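Long-range contact in DUF3256 domain-containing protein (Porphyromonas gingivalis W83, PDB 2P3P), which is of unknown function but probably binds metal ions and is a predicted membrane-associated protein of the DUF3256 family: residues I168-T173 and I186-E191. Numbering follows the deposited sequence.
Sequences IRQTVT and IFLSPE
The carboxamide of Gln170 stands between the turn that follows strand 165-170 and the loop 186-191, and it bonds to both. CG sits in the crowded position between the backbone N and the carbonyl carbon (chi1 61°), and the chain bends at chi2. This turns the amide toward the backbone just ahead. Gln170 OE1 accepts from Thr173 N at 3.1 Å, in the carbonyl plane and on a lone pair. A weak bond from Val172 N reaches the same oxygen. NE2 uses both of its N-H groups. One goes from Gln170 NE2 to Thr173 OG1 at 2.9 Å. The other crosses from Gln170 NE2 to Ser189 O at 3.2 Å, nearly straight at the hydrogen (167°). Both partners lie close to the amide plane of Gln170, but NE2 stands above the carbonyl plane of Ser189.

Leu188 comes tip to tip with this amide. Its CG is 3.8 Å from Gln170 NE2, and Leu188 CD1 lies near Gln170 CD. Thr173 runs past Leu188 in the opposite direction, so that Thr173 OG1 approaches Leu188 CD2 to 3.4 Å. Val172 CG1 adds a looser apolar touch on Leu188 CD2. Water 3 links Thr173 OG1 to Leu188 O. Water 2 lies between Gln170 O and Pro190 O, with more acceptors in reach than it has protons. Within the loop, Ser189 OG accepts from Glu191 N in an ST turn, just before the chain enters strand 193-197, which pairs with strand 165-170. Phe131 also touches Gln170. Val172 lies near Ser149, a Mg(2+) ligand in a structure of this protein; no Mg(2+) is bound to this chain here.

The join is thus mixed: one direct hydrogen bond and bridging waters, with a leucine packed against polar groups. The buried amide is satisfied at both ends, and its bonds fix which end is oxygen and which nitrogen.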
loop_
_atom_site.group_PDB
_atom_site.type_symbol
_atom_site.label_atom_id
_atom_site.label_comp_id
_atom_site.label_asym_id
_atom_site.label_seq_id
_atom_site.Cartn_x
_atom_site.Cartn_y
_atom_site.Cartn_z
ATOM N N ILE A 168 -3.744 8.386 -0.481
ATOM C CA ILE A 168 -4.413 7.609 0.569
ATOM C C ILE A 168 -5.842 8.094 0.699
ATOM O O ILE A 168 -6.085 9.304 0.789
ATOM C CB ILE A 168 -3.614 7.654 1.913
ATOM C CG1 ILE A 168 -4.219 6.712 2.988
ATOM C CG2 ILE A 168 -3.404 9.150 2.390
ATOM C CD1 ILE A 168 -3.355 6.646 4.268
ATOM N N ARG A 169 -6.778 7.149 0.736
ATOM C CA ARG A 169 -8.197 7.426 0.767
ATOM C C ARG A 169 -8.748 6.773 2.030
ATOM O O ARG A 169 -8.356 5.642 2.363
ATOM C CB ARG A 169 -8.918 6.885 -0.476
ATOM C CG ARG A 169 -8.869 5.395 -0.652
ATOM C CD ARG A 169 -9.492 4.887 -1.960
ATOM N NE ARG A 169 -8.843 5.450 -3.152
ATOM C CZ ARG A 169 -9.471 5.683 -4.310
ATOM N NH1 ARG A 169 -10.749 5.385 -4.465
ATOM N NH2 ARG A 169 -8.815 6.196 -5.327
ATOM N N GLN A 170 -9.575 7.511 2.767
ATOM C CA GLN A 170 -10.336 6.902 3.840
ATOM C C GLN A 170 -11.387 5.979 3.250
ATOM O O GLN A 170 -12.027 6.275 2.237
ATOM C CB GLN A 170 -10.899 7.925 4.867
ATOM C CG GLN A 170 -11.888 8.998 4.332
ATOM C CD GLN A 170 -13.297 8.467 4.162
ATOM O OE1 GLN A 170 -13.642 7.435 4.725
ATOM N NE2 GLN A 170 -14.075 9.111 3.313
ATOM N N THR A 171 -11.542 4.823 3.872
ATOM C CA THR A 171 -12.552 3.876 3.434
ATOM C C THR A 171 -13.594 3.676 4.532
ATOM O O THR A 171 -14.294 2.663 4.521
ATOM C CB THR A 171 -11.943 2.541 2.981
ATOM O OG1 THR A 171 -11.121 2.011 4.017
ATOM C CG2 THR A 171 -11.059 2.686 1.726
ATOM N N VAL A 172 -13.711 4.643 5.449
ATOM C CA VAL A 172 -14.767 4.656 6.467
ATOM C C VAL A 172 -16.171 4.884 5.843
ATOM O O VAL A 172 -17.165 4.257 6.232
ATOM C CB VAL A 172 -14.470 5.757 7.570
ATOM C CG1 VAL A 172 -15.619 5.878 8.551
ATOM C CG2 VAL A 172 -13.164 5.474 8.305
ATOM N N THR A 173 -16.272 5.835 4.927
ATOM C CA THR A 173 -17.562 6.173 4.376
ATOM C C THR A 173 -18.316 4.957 3.853
ATOM O O THR A 173 -19.499 4.800 4.137
ATOM C CB THR A 173 -17.489 7.234 3.282
ATOM O OG1 THR A 173 -16.894 8.423 3.803
ATOM C CG2 THR A 173 -18.920 7.535 2.745
ATOM N N ILE A 186 -21.664 15.854 5.101
ATOM C CA ILE A 186 -21.451 17.278 5.377
ATOM C C ILE A 186 -20.051 17.574 5.857
ATOM O O ILE A 186 -19.651 18.755 5.844
ATOM C CB ILE A 186 -22.493 17.914 6.366
ATOM C CG1 ILE A 186 -22.255 17.544 7.823
ATOM C CG2 ILE A 186 -23.887 17.515 5.979
ATOM C CD1 ILE A 186 -23.044 18.423 8.831
ATOM N N PHE A 187 -19.326 16.543 6.319
ATOM C CA PHE A 187 -17.999 16.756 6.863
ATOM C C PHE A 187 -16.896 15.754 6.440
ATOM O O PHE A 187 -15.739 16.113 6.464
ATOM C CB PHE A 187 -18.076 16.891 8.377
ATOM C CG PHE A 187 -18.222 15.591 9.112
ATOM C CD1 PHE A 187 -17.090 14.865 9.497
ATOM C CD2 PHE A 187 -19.485 15.090 9.410
ATOM C CE1 PHE A 187 -17.228 13.693 10.179
ATOM C CE2 PHE A 187 -19.625 13.905 10.085
ATOM C CZ PHE A 187 -18.515 13.191 10.445
ATOM N N LEU A 188 -17.253 14.538 6.043
ATOM C CA LEU A 188 -16.275 13.521 5.695
ATOM C C LEU A 188 -16.113 13.369 4.182
ATOM O O LEU A 188 -17.064 12.943 3.487
ATOM C CB LEU A 188 -16.726 12.185 6.221
ATOM C CG LEU A 188 -15.692 11.096 6.100
ATOM C CD1 LEU A 188 -14.278 11.573 6.672
ATOM C CD2 LEU A 188 -16.223 9.834 6.863
ATOM N N SER A 189 -14.938 13.706 3.679
ATOM C CA SER A 189 -14.726 13.815 2.243
ATOM C C SER A 189 -14.100 12.539 1.727
ATOM O O SER A 189 -13.189 12.008 2.332
ATOM C CB SER A 189 -13.773 14.974 1.877
ATOM O OG SER A 189 -13.358 14.907 0.511
ATOM N N PRO A 190 -14.523 12.097 0.548
ATOM C CA PRO A 190 -13.939 10.933 -0.106
ATOM C C PRO A 190 -12.676 11.266 -0.879
ATOM O O PRO A 190 -12.027 10.349 -1.409
ATOM C CB PRO A 190 -15.046 10.492 -1.066
ATOM C CG PRO A 190 -15.730 11.761 -1.447
ATOM C CD PRO A 190 -15.518 12.752 -0.311
ATOM N N GLU A 191 -12.309 12.542 -0.976
ATOM C CA GLU A 191 -11.120 12.895 -1.757
ATOM C C GLU A 191 -9.816 12.323 -1.148
ATOM O O GLU A 191 -9.534 12.498 0.031
ATOM C CB GLU A 191 -10.966 14.402 -1.862
ATOM C CG GLU A 191 -10.122 14.854 -3.025
ATOM C CD GLU A 191 -10.756 14.544 -4.379
ATOM O OE1 GLU A 191 -12.010 14.421 -4.445
ATOM O OE2 GLU A 191 -10.004 14.423 -5.373
HETATM O O HOH W 1 -10.438 9.853 1.140
HETATM O O HOH W 2 -12.464 8.146 0.417
HETATM O O HOH W 3 -18.530 10.559 3.738
#